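Local coordinates for protein hypothetical oxidoreductase (Sinorhizobium meliloti, PDB 3RH7) that binds flavin mononucleotide and probably acts as a flavin reductase that uses NADPH to reduce riboflavin, at residues A79-I84 against G114-P119; L87-K92 against Y166-L171; E183-A188 against K244-Q249; G229-I234 against L256-A261. All blocks are in the same frame, centred on the assembly; numbering follows the deposited sequence.

Contact 1 (A79-I84 against G114-P119)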
loop_
_atom_site.group_PDB
_atom_site.type_symbol
_atom_site.label_atom_id
_atom_site.label_comp_id
_atom_site.label_asym_id
_atom_site.label_seq_id
_atom_site.Cartn_x
_atom_site.Cartn_y
_atom_site.Cartn_z
ATOM N N ALA A 79 28.274 2.052 -8.748
ATOM C CA ALA A 79 27.701 3.325 -9.238
ATOM C C ALA A 79 27.691 4.364 -8.133
ATOM O O ALA A 79 27.637 4.007 -6.949
ATOM C CB ALA A 79 26.291 3.115 -9.761
ATOM N N GLY A 80 27.790 5.629 -8.511
ATOM C CA GLY A 80 27.828 6.707 -7.530
ATOM C C GLY A 80 26.497 7.386 -7.350
ATOM O O GLY A 80 26.177 7.875 -6.264
ATOM N N ARG A 81 25.730 7.423 -8.437
ATOM C CA ARG A 81 24.421 8.045 -8.511
ATOM C C ARG A 81 23.396 7.026 -8.956
ATOM O O ARG A 81 23.700 6.132 -9.755
ATOM C CB ARG A 81 24.459 9.246 -9.478
ATOM C CG ARG A 81 25.360 10.361 -8.967
ATOM C CD ARG A 81 25.412 11.565 -9.874
ATOM N NE ARG A 81 25.985 12.729 -9.189
ATOM C CZ ARG A 81 25.290 13.569 -8.423
ATOM N NH1 ARG A 81 23.988 13.384 -8.230
ATOM N NH2 ARG A 81 25.896 14.596 -7.837
ATOM N N PHE A 82 22.183 7.144 -8.426
ATOM C CA PHE A 82 21.073 6.282 -8.813
ATOM C C PHE A 82 19.745 7.069 -8.780
ATOM O O PHE A 82 19.724 8.196 -8.305
ATOM C CB PHE A 82 21.020 5.031 -7.948
ATOM C CG PHE A 82 20.628 5.241 -6.514
ATOM C CD1 PHE A 82 21.576 5.595 -5.563
ATOM C CD2 PHE A 82 19.319 5.042 -6.099
ATOM C CE1 PHE A 82 21.215 5.780 -4.229
ATOM C CE2 PHE A 82 18.955 5.241 -4.769
ATOM C CZ PHE A 82 19.907 5.591 -3.841
ATOM N N ALA A 83 18.665 6.493 -9.310
ATOM C CA ALA A 83 17.360 7.135 -9.299
ATOM C C ALA A 83 16.282 6.165 -8.870
ATOM O O ALA A 83 16.350 4.978 -9.182
ATOM C CB ALA A 83 17.029 7.717 -10.665
ATOM N N ILE A 84 15.282 6.670 -8.157
ATOM C CA ILE A 84 14.164 5.845 -7.719
ATOM C C ILE A 84 12.911 6.244 -8.505
ATOM O O ILE A 84 12.455 7.381 -8.376
ATOM C CB ILE A 84 13.979 5.966 -6.187
ATOM C CG1 ILE A 84 15.112 5.250 -5.425
ATOM C CG2 ILE A 84 12.591 5.515 -5.735
ATOM C CD1 ILE A 84 15.081 3.761 -5.380
ATOM N N GLY A 114 18.405 12.020 -16.385
ATOM C CA GLY A 114 18.241 13.156 -15.486
ATOM C C GLY A 114 19.468 14.038 -15.488
ATOM O O GLY A 114 20.484 13.667 -16.091
ATOM N N ARG A 115 19.397 15.203 -14.787
ATOM C CA ARG A 115 20.505 16.178 -14.680
ATOM C C ARG A 115 21.821 15.501 -14.278
ATOM O O ARG A 115 22.891 15.937 -14.706
ATOM C CB ARG A 115 20.176 17.298 -13.675
ATOM N N ASP A 116 21.722 14.403 -13.500
ATOM C CA ASP A 116 22.859 13.650 -12.992
ATOM C C ASP A 116 22.958 12.239 -13.651
ATOM O O ASP A 116 23.441 11.291 -13.052
ATOM C CB ASP A 116 22.776 13.593 -11.459
ATOM C CG ASP A 116 22.649 14.979 -10.811
ATOM O OD1 ASP A 116 23.701 15.626 -10.576
ATOM O OD2 ASP A 116 21.490 15.432 -10.575
ATOM N N GLY A 117 22.563 12.162 -14.915
ATOM C CA GLY A 117 22.670 10.983 -15.774
ATOM C C GLY A 117 22.055 9.685 -15.303
ATOM O O GLY A 117 22.613 8.606 -15.527
ATOM N N CYS A 118 20.876 9.780 -14.703
ATOM C CA CYS A 118 20.153 8.615 -14.218
ATOM C C CYS A 118 18.884 8.405 -15.032
ATOM O O CYS A 118 18.196 9.391 -15.349
ATOM C CB CYS A 118 19.836 8.776 -12.739
ATOM S SG CYS A 118 21.257 8.524 -11.649
ATOM N N PRO A 119 18.525 7.133 -15.340
ATOM C CA PRO A 119 17.310 6.882 -16.122
ATOM C C PRO A 119 16.031 7.212 -15.350
ATOM O O PRO A 119 15.723 6.547 -14.370
ATOM C CB PRO A 119 17.407 5.390 -16.473
ATOM C CG PRO A 119 18.809 5.013 -16.216
ATOM C CD PRO A 119 19.233 5.872 -15.071
#
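Charge acts at the outer end of this contact. The extended Arg81 side chain brings its guanidinium across the carboxylate of Asp116; the two planes are only 14° apart, and OD1 of Asp116 lies above the guanidinium, toward its rim, with no N-H pointing at it. NH1 of Arg81 is 3.3 Å from OD1 of Asp116, and the salt bridge rests on charge alone. OD2 of Asp116 has a weak hydrogen bond with Thr149 OG1. An alanine in place of Asp116 would probably leave the Arg81 guanidinium without this opposite charge across its face and would lose the weak link to Thr149.

Apolar contacts follow further along the strand. Cys118 CB meets Ala83 CB at 3.6 Å. The Cys118 sulphur, set beside its own backbone N (chi1 -75°), lies against the main chain from Arg81 C to Phe82 C, with Cys118 SG 3.6 Å from Phe82 C.

Backbone bonds shape the loop that presents these groups. A type I turn from Gly114 to Gly117 is closed by Gly117 N to Gly114 O (2.8 Å), and Gly114 N also donates to Cys118 O (2.8 Å). Gly117, the last residue of the turn, has positive phi (55°), which favours glycine.

Segment 79-84 enters strand 81-86 of the split barrel, which lies between strands 30-38 and 126-138 and bonds to Thr36 on one neighbour and to Cys130 and Phe128 on the other. Phe82 and Ile84 point away from the loop and pack on Leu62 of strand 61-67, while segment 114-119 lies across the reverse side of the strand.

Contact 2 (L87-K92 against Y166-L171)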
loop_
_atom_site.group_PDB
_atom_site.type_symbol
_atom_site.label_atom_id
_atom_site.label_comp_id
_atom_site.label_asym_id
_atom_site.label_seq_id
_atom_site.Cartn_x
_atom_site.Cartn_y
_atom_site.Cartn_z
ATOM N N LEU A 87 6.524 3.885 -9.542
ATOM C CA LEU A 87 5.634 3.572 -10.660
ATOM C C LEU A 87 4.167 3.952 -10.421
ATOM O O LEU A 87 3.710 3.919 -9.289
ATOM C CB LEU A 87 5.723 2.080 -10.985
ATOM C CG LEU A 87 7.093 1.502 -11.328
ATOM C CD1 LEU A 87 6.966 0.039 -11.590
ATOM C CD2 LEU A 87 7.726 2.188 -12.566
ATOM N N SER A 88 3.433 4.315 -11.470
ATOM C CA SER A 88 2.024 4.683 -11.331
ATOM C C SER A 88 1.079 3.463 -11.590
ATOM O O SER A 88 1.569 2.379 -11.935
ATOM C CB SER A 88 1.705 5.819 -12.282
ATOM O OG SER A 88 1.782 5.322 -13.602
ATOM N N GLU A 89 -0.266 3.634 -11.402
ATOM C CA GLU A 89 -1.298 2.585 -11.587
ATOM C C GLU A 89 -1.187 1.795 -12.886
ATOM O O GLU A 89 -1.530 0.605 -12.925
ATOM C CB GLU A 89 -2.682 3.217 -11.639
ATOM C CG GLU A 89 -3.310 3.617 -10.340
ATOM C CD GLU A 89 -4.657 4.272 -10.575
ATOM O OE1 GLU A 89 -4.770 5.110 -11.497
ATOM O OE2 GLU A 89 -5.603 3.948 -9.829
ATOM N N THR A 90 -0.815 2.486 -13.967
ATOM C CA THR A 90 -0.757 1.941 -15.326
ATOM C C THR A 90 0.575 1.236 -15.636
ATOM O O THR A 90 0.722 0.670 -16.725
ATOM C CB THR A 90 -0.981 3.081 -16.333
ATOM O OG1 THR A 90 0.084 4.041 -16.218
ATOM C CG2 THR A 90 -2.325 3.771 -16.148
ATOM N N GLN A 91 1.546 1.284 -14.703
ATOM C CA GLN A 91 2.889 0.766 -14.964
ATOM C C GLN A 91 3.133 -0.605 -14.363
ATOM O O GLN A 91 4.289 -0.916 -13.996
ATOM C CB GLN A 91 3.962 1.769 -14.505
ATOM C CG GLN A 91 4.110 2.958 -15.479
ATOM C CD GLN A 91 4.827 4.156 -14.897
ATOM O OE1 GLN A 91 5.006 4.321 -13.662
ATOM N NE2 GLN A 91 5.224 5.053 -15.799
ATOM N N LYS A 92 2.065 -1.470 -14.351
ATOM C CA LYS A 92 2.197 -2.838 -13.835
ATOM C C LYS A 92 3.287 -3.588 -14.643
ATOM O O LYS A 92 4.137 -4.251 -14.061
ATOM C CB LYS A 92 0.838 -3.550 -13.883
ATOM C CG LYS A 92 0.843 -5.013 -13.432
ATOM C CD LYS A 92 -0.458 -5.746 -13.766
ATOM C CE LYS A 92 -0.196 -7.100 -14.359
ATOM N NZ LYS A 92 -1.387 -7.628 -15.069
ATOM N N TYR A 166 -0.251 -6.900 -7.011
ATOM C CA TYR A 166 -0.575 -5.510 -7.234
ATOM C C TYR A 166 -2.027 -5.154 -6.969
ATOM O O TYR A 166 -2.959 -5.920 -7.267
ATOM C CB TYR A 166 -0.284 -5.128 -8.691
ATOM C CG TYR A 166 1.070 -5.524 -9.216
ATOM C CD1 TYR A 166 2.210 -4.800 -8.873
ATOM C CD2 TYR A 166 1.204 -6.556 -10.141
ATOM C CE1 TYR A 166 3.462 -5.139 -9.373
ATOM C CE2 TYR A 166 2.449 -6.892 -10.666
ATOM C CZ TYR A 166 3.578 -6.184 -10.269
ATOM O OH TYR A 166 4.820 -6.506 -10.743
ATOM N N PHE A 167 -2.202 -3.906 -6.533
ATOM C CA PHE A 167 -3.478 -3.267 -6.277
ATOM C C PHE A 167 -3.376 -1.817 -6.803
ATOM O O PHE A 167 -2.257 -1.265 -6.872
ATOM C CB PHE A 167 -3.827 -3.356 -4.782
ATOM C CG PHE A 167 -2.884 -2.629 -3.866
ATOM C CD1 PHE A 167 -3.082 -1.298 -3.560
ATOM C CD2 PHE A 167 -1.804 -3.278 -3.300
ATOM C CE1 PHE A 167 -2.216 -0.629 -2.701
ATOM C CE2 PHE A 167 -0.936 -2.602 -2.440
ATOM C CZ PHE A 167 -1.145 -1.283 -2.152
ATOM N N THR A 168 -4.523 -1.218 -7.212
ATOM C CA THR A 168 -4.580 0.152 -7.757
ATOM C C THR A 168 -5.889 0.824 -7.344
ATOM O O THR A 168 -6.917 0.137 -7.323
ATOM C CB THR A 168 -4.450 0.111 -9.282
ATOM O OG1 THR A 168 -5.295 -0.921 -9.781
ATOM C CG2 THR A 168 -3.020 -0.124 -9.764
ATOM N N PRO A 169 -5.914 2.149 -7.045
ATOM C CA PRO A 169 -7.197 2.797 -6.652
ATOM C C PRO A 169 -8.273 2.762 -7.744
ATOM O O PRO A 169 -9.466 2.831 -7.466
ATOM C CB PRO A 169 -6.814 4.252 -6.339
ATOM C CG PRO A 169 -5.357 4.340 -6.412
ATOM C CD PRO A 169 -4.777 3.094 -6.993
ATOM N N ARG A 170 -7.811 2.693 -8.986
ATOM C CA ARG A 170 -8.496 2.562 -10.271
ATOM C C ARG A 170 -9.618 1.548 -10.214
ATOM O O ARG A 170 -10.750 1.896 -10.547
ATOM C CB ARG A 170 -7.434 2.080 -11.280
ATOM C CG ARG A 170 -7.725 2.286 -12.722
ATOM C CD ARG A 170 -6.476 2.018 -13.547
ATOM N NE ARG A 170 -5.852 0.730 -13.231
ATOM C CZ ARG A 170 -4.890 0.175 -13.963
ATOM N NH1 ARG A 170 -4.432 0.793 -15.057
ATOM N NH2 ARG A 170 -4.380 -1.000 -13.615
ATOM N N LEU A 171 -9.296 0.298 -9.764
ATOM C CA LEU A 171 -10.167 -0.865 -9.723
ATOM C C LEU A 171 -11.432 -0.672 -8.915
ATOM O O LEU A 171 -12.475 -1.155 -9.348
ATOM C CB LEU A 171 -9.411 -2.087 -9.228
ATOM C CG LEU A 171 -8.432 -2.704 -10.234
ATOM C CD1 LEU A 171 -7.706 -3.843 -9.635
ATOM C CD2 LEU A 171 -9.139 -3.196 -11.448
#
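This is a mixed polar and apolar contact in which a beta turn leading into helix 92-97 docks against the junction between strand 165-167 and helix 169-181, beside the flavin. Glu89, in the type I turn from Ser88 to Gln91, does most of the work. Its chain runs extended beyond CG, and OE2 accepts a bent hydrogen bond from the backbone N of Arg170 (2.7 Å, 134°), in the first turn of the helix, where the helix dipole would probably favour the carboxylate charge. On the way, CG of Glu89 passes 3.8 Å from Thr168 CG2. The Arg170 chain runs past Glu89 in the opposite direction and bends so that Glu89 O lies over one face of its guanidinium. Lys92 crosses Tyr166 at about a right angle, its CG 4.0 Å from the centroid of the Tyr166 ring in a CH-pi contact over the face.

The phenol OH of Tyr166 is bonded to Asn96 and Ser95 of helix 92-97, its ring packs on Val32 of strand 30-38, and its side chain comes within about 4 Å of the bound FMN. On the helix 169-181 side, Pro169 packs on Gly235 of the second subunit.

Contact 3 (E183-A188 against K244-Q249)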
loop_
_atom_site.group_PDB
_atom_site.type_symbol
_atom_site.label_atom_id
_atom_site.label_comp_id
_atom_site.label_asym_id
_atom_site.label_seq_id
_atom_site.Cartn_x
_atom_site.Cartn_y
_atom_site.Cartn_z
ATOM N N GLU A 183 -25.773 -7.728 -12.985
ATOM C CA GLU A 183 -25.183 -8.807 -12.179
ATOM C C GLU A 183 -23.677 -8.909 -12.442
ATOM O O GLU A 183 -23.221 -8.619 -13.559
ATOM C CB GLU A 183 -25.878 -10.172 -12.390
ATOM C CG GLU A 183 -25.673 -10.748 -13.774
ATOM C CD GLU A 183 -26.275 -12.096 -14.130
ATOM O OE1 GLU A 183 -27.112 -12.623 -13.361
ATOM O OE2 GLU A 183 -25.946 -12.592 -15.232
ATOM N N ILE A 184 -22.916 -9.247 -11.399
ATOM C CA ILE A 184 -21.475 -9.411 -11.497
ATOM C C ILE A 184 -21.090 -10.845 -11.093
ATOM O O ILE A 184 -21.669 -11.430 -10.160
ATOM C CB ILE A 184 -20.682 -8.371 -10.650
ATOM C CG1 ILE A 184 -21.237 -8.311 -9.207
ATOM C CG2 ILE A 184 -20.592 -7.011 -11.332
ATOM C CD1 ILE A 184 -20.996 -7.071 -8.319
ATOM N N ARG A 185 -20.094 -11.401 -11.791
ATOM C CA ARG A 185 -19.550 -12.677 -11.399
ATOM C C ARG A 185 -18.408 -12.366 -10.446
ATOM O O ARG A 185 -17.435 -11.704 -10.837
ATOM C CB ARG A 185 -19.088 -13.494 -12.599
ATOM C CG ARG A 185 -18.283 -14.679 -12.137
ATOM C CD ARG A 185 -17.727 -15.464 -13.272
ATOM N NE ARG A 185 -18.704 -16.397 -13.813
ATOM C CZ ARG A 185 -19.244 -16.260 -15.011
ATOM N NH1 ARG A 185 -18.902 -15.229 -15.789
ATOM N NH2 ARG A 185 -20.122 -17.158 -15.457
ATOM N N LEU A 186 -18.550 -12.789 -9.184
ATOM C CA LEU A 186 -17.522 -12.555 -8.179
ATOM C C LEU A 186 -16.572 -13.716 -8.159
ATOM O O LEU A 186 -16.960 -14.816 -7.761
ATOM C CB LEU A 186 -18.134 -12.354 -6.796
ATOM C CG LEU A 186 -19.179 -11.279 -6.649
ATOM C CD1 LEU A 186 -19.608 -11.196 -5.233
ATOM C CD2 LEU A 186 -18.644 -9.936 -7.127
ATOM N N GLY A 187 -15.355 -13.482 -8.632
ATOM C CA GLY A 187 -14.319 -14.506 -8.647
ATOM C C GLY A 187 -13.221 -14.224 -7.651
ATOM O O GLY A 187 -13.125 -13.110 -7.134
ATOM N N ALA A 188 -12.367 -15.207 -7.391
ATOM C CA ALA A 188 -11.267 -15.021 -6.466
ATOM C C ALA A 188 -10.041 -15.832 -6.827
ATOM O O ALA A 188 -10.151 -16.979 -7.267
ATOM C CB ALA A 188 -11.701 -15.381 -5.057
ATOM N N LYS A 244 -15.716 -11.191 -22.623
ATOM C CA LYS A 244 -15.956 -10.988 -24.057
ATOM C C LYS A 244 -16.853 -12.078 -24.672
ATOM O O LYS A 244 -17.632 -11.774 -25.577
ATOM C CB LYS A 244 -14.622 -10.891 -24.806
ATOM C CG LYS A 244 -13.940 -9.527 -24.617
ATOM C CD LYS A 244 -12.511 -9.463 -25.157
ATOM C CE LYS A 244 -11.954 -8.052 -25.104
ATOM N NZ LYS A 244 -10.523 -7.994 -25.502
ATOM N N SER A 245 -16.784 -13.318 -24.151
ATOM C CA SER A 245 -17.561 -14.483 -24.608
ATOM C C SER A 245 -18.968 -14.569 -23.948
ATOM O O SER A 245 -19.984 -14.770 -24.615
ATOM C CB SER A 245 -16.784 -15.760 -24.308
ATOM O OG SER A 245 -15.408 -15.618 -24.627
ATOM N N ASP A 246 -18.979 -14.431 -22.633
ATOM C CA ASP A 246 -20.096 -14.469 -21.702
ATOM C C ASP A 246 -21.012 -13.240 -21.774
ATOM O O ASP A 246 -22.239 -13.357 -21.665
ATOM C CB ASP A 246 -19.434 -14.468 -20.330
ATOM C CG ASP A 246 -20.114 -15.153 -19.189
ATOM O OD1 ASP A 246 -20.878 -16.117 -19.439
ATOM O OD2 ASP A 246 -19.764 -14.841 -18.044
ATOM N N GLY A 247 -20.378 -12.068 -21.843
ATOM C CA GLY A 247 -21.028 -10.769 -21.822
ATOM C C GLY A 247 -21.086 -10.193 -20.416
ATOM O O GLY A 247 -21.304 -8.981 -20.243
ATOM N N ARG A 248 -20.839 -11.050 -19.403
ATOM C CA ARG A 248 -20.956 -10.748 -17.996
ATOM C C ARG A 248 -19.811 -9.950 -17.388
ATOM O O ARG A 248 -18.623 -10.242 -17.582
ATOM C CB ARG A 248 -21.086 -12.061 -17.245
ATOM C CG ARG A 248 -21.541 -11.922 -15.797
ATOM C CD ARG A 248 -21.845 -13.257 -15.173
ATOM N NE ARG A 248 -22.906 -13.957 -15.902
ATOM C CZ ARG A 248 -23.360 -15.160 -15.568
ATOM N NH1 ARG A 248 -22.876 -15.787 -14.498
ATOM N NH2 ARG A 248 -24.322 -15.737 -16.285
ATOM N N GLN A 249 -20.207 -8.982 -16.546
ATOM C CA GLN A 249 -19.295 -8.181 -15.745
ATOM C C GLN A 249 -18.629 -9.097 -14.715
ATOM O O GLN A 249 -19.288 -9.935 -14.102
ATOM C CB GLN A 249 -20.035 -7.031 -15.058
ATOM C CG GLN A 249 -20.355 -5.813 -15.933
ATOM C CD GLN A 249 -19.206 -5.203 -16.732
ATOM O OE1 GLN A 249 -19.425 -4.629 -17.804
ATOM N NE2 GLN A 249 -17.969 -5.256 -16.239
#
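OD2 of Asp246 is the best-held polar atom, gripped by one hydrogen bond and one looser charge contact. Arg185 NH1 donates to Asp246 OD2 at 2.4 Å; the bond is nearly straight (172°) and lies in the guanidinium plane, forming part of a salt bridge. A long salt bridge runs from Arg248 NE, 3.9 Å from Asp246 OD2 and, with the oxygen well out of its guanidinium plane, linked to it by charge alone.

The two guanidiniums lie close together. Both chains leave with CG anti to the backbone N and bend at chi3, crossing at about a right angle, yet their guanidinium planes end up only 13° apart. NH1 of Arg248 lies over one face of the Arg185 guanidinium, 3.2 Å from Arg185 NH2, so two like charges and two donors face each other. Glu183 comes from the opposite face of the Arg248 guanidinium, its OE2 3.4 Å from Arg248 NE, another bridge of charge without a directed N-H.

The backbones also meet. Arg185 N donates to Gln249 O (2.9 Å) in the carbonyl plane, and Ile184 CA adds a CA-H...O contact to Gln249 O at 3.4 Å. Strands 184-191 and 249-257 are parallel neighbours in the mixed sheet, with Arg185 and Gly187 backbone-bonded to Ile251. Outside partners fix the arginines further, Arg185 NE bonding to Asn208 OD1 and Arg248 NH1 weakly to Thr210 OG1 on strand 208-211.

With two carboxylates around two guanidiniums, the network is balanced in formal charge. Glu183 and Asp246 probably offset the repulsion between the two arginines, which would favour both acids remaining ionised at this exposed corner.

Contact 4 (G229-I234 against L256-A261)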
loop_
_atom_site.group_PDB
_atom_site.type_symbol
_atom_site.label_atom_id
_atom_site.label_comp_id
_atom_site.label_asym_id
_atom_site.label_seq_id
_atom_site.Cartn_x
_atom_site.Cartn_y
_atom_site.Cartn_z
ATOM N N GLY A 229 -14.802 -24.912 3.173
ATOM C CA GLY A 229 -14.861 -25.327 4.575
ATOM C C GLY A 229 -13.663 -24.783 5.346
ATOM O O GLY A 229 -13.333 -25.259 6.439
ATOM N N LEU A 230 -12.996 -23.793 4.750
ATOM C CA LEU A 230 -11.807 -23.144 5.254
ATOM C C LEU A 230 -12.141 -21.699 5.620
ATOM O O LEU A 230 -13.226 -21.226 5.301
ATOM C CB LEU A 230 -10.751 -23.196 4.136
ATOM C CG LEU A 230 -9.687 -24.271 4.150
ATOM C CD1 LEU A 230 -10.267 -25.655 4.307
ATOM C CD2 LEU A 230 -8.942 -24.258 2.857
ATOM N N ASN A 231 -11.228 -21.008 6.303
ATOM C CA ASN A 231 -11.404 -19.614 6.691
ATOM C C ASN A 231 -10.786 -18.765 5.630
ATOM O O ASN A 231 -9.685 -19.072 5.175
ATOM C CB ASN A 231 -10.797 -19.321 8.064
ATOM C CG ASN A 231 -11.507 -19.989 9.208
ATOM O OD1 ASN A 231 -12.736 -19.940 9.331
ATOM N ND2 ASN A 231 -10.737 -20.611 10.079
ATOM N N VAL A 232 -11.502 -17.717 5.199
ATOM C CA VAL A 232 -11.059 -16.899 4.083
ATOM C C VAL A 232 -10.975 -15.428 4.465
ATOM O O VAL A 232 -11.729 -14.964 5.327
ATOM C CB VAL A 232 -12.001 -17.139 2.872
ATOM C CG1 VAL A 232 -11.803 -16.096 1.770
ATOM C CG2 VAL A 232 -11.835 -18.562 2.301
ATOM N N THR A 233 -10.007 -14.712 3.851
ATOM C CA THR A 233 -9.846 -13.272 3.986
ATOM C C THR A 233 -9.804 -12.724 2.573
ATOM O O THR A 233 -8.926 -13.095 1.784
ATOM C CB THR A 233 -8.635 -12.854 4.845
ATOM O OG1 THR A 233 -8.962 -13.011 6.229
ATOM C CG2 THR A 233 -8.235 -11.390 4.622
ATOM N N ILE A 234 -10.776 -11.865 2.233
ATOM C CA ILE A 234 -10.792 -11.243 0.913
ATOM C C ILE A 234 -9.906 -10.024 1.012
ATOM O O ILE A 234 -9.978 -9.296 2.004
ATOM C CB ILE A 234 -12.228 -10.899 0.466
ATOM C CG1 ILE A 234 -13.193 -12.102 0.539
ATOM C CG2 ILE A 234 -12.246 -10.226 -0.892
ATOM C CD1 ILE A 234 -12.933 -13.253 -0.370
ATOM N N LEU A 256 -7.179 -15.164 0.559
ATOM C CA LEU A 256 -6.354 -16.113 1.303
ATOM C C LEU A 256 -7.177 -17.132 2.017
ATOM O O LEU A 256 -8.184 -16.774 2.644
ATOM C CB LEU A 256 -5.486 -15.420 2.352
ATOM C CG LEU A 256 -4.311 -14.633 1.879
ATOM C CD1 LEU A 256 -3.601 -14.029 3.051
ATOM C CD2 LEU A 256 -3.377 -15.466 1.035
ATOM N N ALA A 257 -6.713 -18.390 1.987
ATOM C CA ALA A 257 -7.376 -19.472 2.690
ATOM C C ALA A 257 -6.505 -19.986 3.828
ATOM O O ALA A 257 -5.263 -19.991 3.729
ATOM C CB ALA A 257 -7.711 -20.598 1.736
ATOM N N SER A 258 -7.172 -20.433 4.913
ATOM C CA SER A 258 -6.507 -21.012 6.070
ATOM C C SER A 258 -5.946 -22.388 5.675
ATOM O O SER A 258 -6.211 -22.865 4.564
ATOM C CB SER A 258 -7.479 -21.098 7.240
ATOM O OG SER A 258 -8.616 -21.867 6.899
ATOM N N ASP A 259 -5.137 -23.008 6.540
ATOM C CA ASP A 259 -4.556 -24.301 6.189
ATOM C C ASP A 259 -5.599 -25.420 6.273
ATOM O O ASP A 259 -6.608 -25.286 6.987
ATOM C CB ASP A 259 -3.343 -24.603 7.062
ATOM C CG ASP A 259 -2.171 -23.683 6.816
ATOM O OD1 ASP A 259 -2.039 -23.166 5.671
ATOM O OD2 ASP A 259 -1.362 -23.503 7.744
ATOM N N GLY A 260 -5.372 -26.464 5.472
ATOM C CA GLY A 260 -6.234 -27.634 5.406
ATOM C C GLY A 260 -6.735 -28.011 4.028
ATOM O O GLY A 260 -6.684 -27.215 3.087
ATOM N N ALA A 261 -7.255 -29.226 3.914
ATOM C CA ALA A 261 -7.817 -29.714 2.666
ATOM C C ALA A 261 -9.213 -29.146 2.454
ATOM O O ALA A 261 -10.055 -29.249 3.361
ATOM C CB ALA A 261 -7.864 -31.230 2.667
#
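The flat groups that meet here are peptides, joined in the planes of their carbonyls: Leu256 N at Thr233 O, Thr233 N at Leu256 O and Ser258 N at Asn231 O. The motif is a beta hairpin of strands 232-242 and 249-257, at its open end, where the two chains run antiparallel. Val232 and Ala257 form a non-hydrogen-bonded pair with their side chains on one face of the sheet, where Val232 touches Leu224 of helix 216-228 and both touch Leu190 of strand 184-191. Thr233 and Leu256, a hydrogen-bonded pair, occupy the other face and pack on Gly155 of the second subunit. Thr233 N to Leu256 O and Leu256 N to Thr233 O are each 3.0 Å, and Val232 CA adds a CA-H...O contact to Leu256 O at 3.2 Å.

Beyond the paired residues, the Leu230 side chain packs against the backbone of residues 258-261. CD2 of Leu230 lies 4.0 Å from Ala257 CB and 3.5 Å from Ser258 O, while Leu230 CD1 reaches Ala261 O at 3.7 Å. Ser258 O and Gly260 O, both near CD2, are also bonded to Gln192 NE2. An alanine in place of Leu230 would remove both methyl branches and would probably loosen the packing between the hairpin end and residues 258-261.

Past the paired strands, at Asn231 and Ser258, the pattern changes. Ser258 N still donates to Asn231 O (2.9 Å), but the return bond is taken by a side chain: with chi1 at 58°, the Ser258 hydroxyl sits between its own N and carbonyl carbon, and OG accepts from Asn231 N at 2.8 Å and 164°.

From the N terminus, contact 1 joins strand 81-86 to the loop before strand 119-121, and contact 2 brings the turn after that same strand to the start of helix 169-181. Their segments alternate along the chain, so the two loops cross, both within the flavin-binding barrel. Helix 169-181 then leads to strand 184-191, where contact 3 opens. Contacts 3 and 4 cross in turn: residues 244-249 lie inside the hairpin whose open end contact 4 closes, and both belong to the mixed sheet. Contact 1 lies on the other side of the chain's centre from contacts 3 and 4, about 45 Å between centres. Contacts 2 and 4 both touch the second subunit.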